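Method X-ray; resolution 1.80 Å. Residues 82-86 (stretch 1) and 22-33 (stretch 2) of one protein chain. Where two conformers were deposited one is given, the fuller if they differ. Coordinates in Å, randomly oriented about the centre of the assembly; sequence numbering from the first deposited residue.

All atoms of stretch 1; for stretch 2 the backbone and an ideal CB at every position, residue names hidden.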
# COMPACT_ATOMS: atom_id res chain seq x y z
N VAL A 82 -5.80 3.62 7.63
CA VAL A 82 -5.59 3.51 6.19
C VAL A 82 -6.61 4.28 5.40
O VAL A 82 -7.72 4.54 5.86
CB VAL A 82 -5.66 2.02 5.63
CG1 VAL A 82 -4.58 1.10 6.44
CG2 VAL A 82 -7.15 1.44 5.73
N VAL A 83 -6.22 4.64 4.17
CA VAL A 83 -7.17 5.22 3.22
C VAL A 83 -7.16 4.30 2.02
O VAL A 83 -6.07 4.08 1.42
CB VAL A 83 -6.76 6.65 2.76
CG1 VAL A 83 -7.55 6.97 1.38
CG2 VAL A 83 -7.02 7.62 3.90
N THR A 84 -8.30 3.71 1.70
CA THR A 84 -8.43 2.86 0.52
C THR A 84 -9.05 3.57 -0.66
O THR A 84 -10.16 4.18 -0.53
CB THR A 84 -9.27 1.60 0.84
OG1 THR A 84 -8.57 0.87 1.88
CG2 THR A 84 -9.38 0.72 -0.39
N CYS A 85 -8.36 3.53 -1.84
CA CYS A 85 -8.86 4.23 -3.03
C CYS A 85 -9.46 3.17 -3.95
O CYS A 85 -8.75 2.26 -4.27
CB CYS A 85 -7.69 4.93 -3.79
SG CYS A 85 -7.01 6.25 -2.72
N LYS A 86 -10.75 3.26 -4.31
CA LYS A 86 -11.38 2.26 -5.19
C LYS A 86 -11.85 2.93 -6.46
O LYS A 86 -12.50 3.94 -6.42
CB LYS A 86 -12.61 1.60 -4.54
CG LYS A 86 -12.31 1.09 -3.18
CD LYS A 86 -13.56 0.51 -2.43
CE LYS A 86 -13.32 0.82 -0.89
NZ LYS A 86 -13.04 -0.49 -0.16
N UNK A 22 0.28 11.24 5.12
CA UNK A 22 -0.55 12.44 4.96
C UNK A 22 -1.68 12.18 3.93
O UNK A 22 -2.41 13.09 3.50
CB UNK A 22 0.31 13.63 4.52
N UNK A 23 -1.86 10.91 3.56
CA UNK A 23 -2.94 10.63 2.58
C UNK A 23 -4.33 10.95 3.15
O UNK A 23 -4.52 10.95 4.42
CB UNK A 23 -2.89 9.16 2.15
N UNK A 24 -5.32 11.19 2.27
CA UNK A 24 -6.66 11.47 2.78
C UNK A 24 -7.64 11.02 1.71
O UNK A 24 -7.22 10.85 0.53
CB UNK A 24 -6.84 12.95 3.13
N UNK A 25 -8.94 10.86 2.04
CA UNK A 25 -9.87 10.39 1.02
C UNK A 25 -10.03 11.27 -0.23
O UNK A 25 -10.10 10.81 -1.40
CB UNK A 25 -11.25 10.22 1.67
N UNK A 26 -9.90 12.56 -0.04
CA UNK A 26 -10.08 13.44 -1.22
C UNK A 26 -8.91 13.42 -2.16
O UNK A 26 -9.07 13.85 -3.29
CB UNK A 26 -10.32 14.88 -0.78
N UNK A 27 -7.76 12.90 -1.73
CA UNK A 27 -6.58 12.90 -2.59
C UNK A 27 -6.37 11.65 -3.44
O UNK A 27 -5.31 11.52 -4.11
CB UNK A 27 -5.34 13.11 -1.72
N UNK A 28 -7.30 10.66 -3.36
CA UNK A 28 -7.09 9.46 -4.15
C UNK A 28 -6.70 9.71 -5.62
O UNK A 28 -5.75 9.12 -6.09
CB UNK A 28 -8.37 8.62 -4.11
N UNK A 29 -7.47 10.51 -6.36
CA UNK A 29 -7.15 10.66 -7.77
C UNK A 29 -5.72 11.19 -8.00
O UNK A 29 -4.98 10.60 -8.80
CB UNK A 29 -8.17 11.60 -8.43
N UNK A 30 -5.36 12.27 -7.29
CA UNK A 30 -4.01 12.85 -7.55
C UNK A 30 -2.90 11.92 -7.04
O UNK A 30 -1.84 11.83 -7.67
CB UNK A 30 -3.88 14.22 -6.88
N UNK A 31 -3.11 11.21 -5.92
CA UNK A 31 -2.11 10.28 -5.40
C UNK A 31 -1.92 9.15 -6.42
O UNK A 31 -0.79 8.79 -6.73
CB UNK A 31 -2.53 9.73 -4.04
N UNK A 32 -3.02 8.57 -6.93
CA UNK A 32 -2.87 7.43 -7.88
C UNK A 32 -2.14 7.91 -9.16
O UNK A 32 -1.36 7.22 -9.79
CB UNK A 32 -4.24 6.84 -8.24
N UNK A 33 -2.46 9.13 -9.52
CA UNK A 33 -1.86 9.70 -10.72
C UNK A 33 -0.36 10.07 -10.52
O UNK A 33 0.49 9.58 -11.24
CB UNK A 33 -2.65 10.94 -11.14

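Stretch 1 is a strand whose side chains alternate, so that Val83 and Cys85 point toward stretch 2 while Val82, Thr84 and Lys86 point away. What it offers is therefore apolar, apart from one sulfur, and no hydrogen bond links the two stretches.

Position 22 has nothing of the strand within 5.5 Å of its ideal CB, so almost any residue would serve; it is Asp22, without contact to the strand. At position 23 the backbone is extended and CA-to-CB points toward the strand, with the ideal CB 4.7 Å from CB of Val83. An apolar chain such as leucine, isoleucine or methionine would suit. Met23 fills it, packing CG 3.9 Å from CB of Val83 and reaching on until CE lies 3.7 Å from SG of Cys85. Position 24 is extended too, but its CB points away, which leaves room for small or polar residues. Ser24 is found, touching the strand through its backbone, O lying 4.0 Å from CG1 of Val83.

At position 25 the chain enters a 3-10 segment with CB directed sideways, 4.9 Å from CG1 of Val83; a modest apolar residue, perhaps alanine, valine or isoleucine, could rest there. Val25 does so at the margin, its CG1 4.3 Å from CG1 of Val83. Positions 26 and 27 have no strand atoms near their ideal CB, so polar residues are reasonable. Gln26 makes a weak hydrogen bond from NE2 to OG of Ser24 (3.1 Å), whereas the CA-to-CB bond of Lys27 is directed sideways, and its NZ donates to O of Asp22 at 2.7 Å, tying the turn together.

Position 28, at the start of the helix, is the most constrained. Its ideal CB lies 3.1 Å from SG of Cys85, too tight for an ordinary nonbonded contact but right for a carbon one bond beyond a disulfide. Cysteine is strongly indicated, and Cys28 is present: its SG is 2.1 Å from SG of Cys85, with a chi3 of -79°. The same SG lies 4.1 Å from CG1 of Val83, so the covalent link is also packed against the strand.

Beyond it, positions 29, 30 and 33 do not face the strand and would accept many helix-compatible residues; they are Asp29, Arg30 and Ser33. Position 31 points toward the strand but at a distance, where various side chains could fit; CB of Ala31 lies 5.8 Å from SG of Cys85, beyond contact. Position 32, one turn after 28, again points toward the strand, and a medium or long apolar chain, such as leucine, isoleucine or methionine, could close the gap. Met32 does, placing CG 4.4 Å from CB of Cys85.

Stretch 2, residues 22-33: DMSVQKCDRAMS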
# COMPACT_ATOMS: atom_id res chain seq x y z
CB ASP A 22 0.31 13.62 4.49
CG ASP A 22 1.49 13.17 3.66
OD1 ASP A 22 1.45 13.13 2.41
OD2 ASP A 22 2.51 12.80 4.30
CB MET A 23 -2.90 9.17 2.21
CG MET A 23 -3.85 8.79 1.19
SD MET A 23 -3.66 9.79 -0.43
CE MET A 23 -4.98 8.98 -1.22
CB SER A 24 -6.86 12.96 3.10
OG SER A 24 -7.11 13.63 1.88
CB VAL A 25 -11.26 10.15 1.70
CG1 VAL A 25 -11.04 9.06 2.88
CG2 VAL A 25 -11.87 11.51 2.28
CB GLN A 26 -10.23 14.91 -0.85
CG GLN A 26 -9.59 15.22 0.43
CD GLN A 26 -10.55 14.80 1.52
OE1 GLN A 26 -11.77 14.94 1.29
NE2 GLN A 26 -10.06 14.32 2.66
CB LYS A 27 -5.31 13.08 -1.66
CG LYS A 27 -5.28 14.43 -0.82
CD LYS A 27 -3.94 14.34 0.11
CE LYS A 27 -4.07 15.17 1.24
NZ LYS A 27 -2.88 15.28 2.00
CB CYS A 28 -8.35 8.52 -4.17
SG CYS A 28 -8.52 7.64 -2.56
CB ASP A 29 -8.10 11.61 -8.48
CG ASP A 29 -9.56 10.99 -8.70
OD1 ASP A 29 -9.78 9.78 -8.32
OD2 ASP A 29 -10.43 11.74 -9.21
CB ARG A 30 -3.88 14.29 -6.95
CG ARG A 30 -3.42 14.45 -5.45
CD ARG A 30 -3.25 15.88 -4.95
NE ARG A 30 -4.54 16.45 -4.65
CZ ARG A 30 -4.92 17.28 -3.69
NH1 ARG A 30 -4.12 17.80 -2.74
NH2 ARG A 30 -6.18 17.61 -3.73
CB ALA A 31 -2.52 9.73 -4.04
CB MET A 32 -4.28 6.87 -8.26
CG MET A 32 -5.02 6.19 -7.04
SD MET A 32 -4.03 4.72 -6.34
CE MET A 32 -4.44 3.49 -7.69
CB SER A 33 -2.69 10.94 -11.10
OG SER A 33 -2.00 11.61 -12.11
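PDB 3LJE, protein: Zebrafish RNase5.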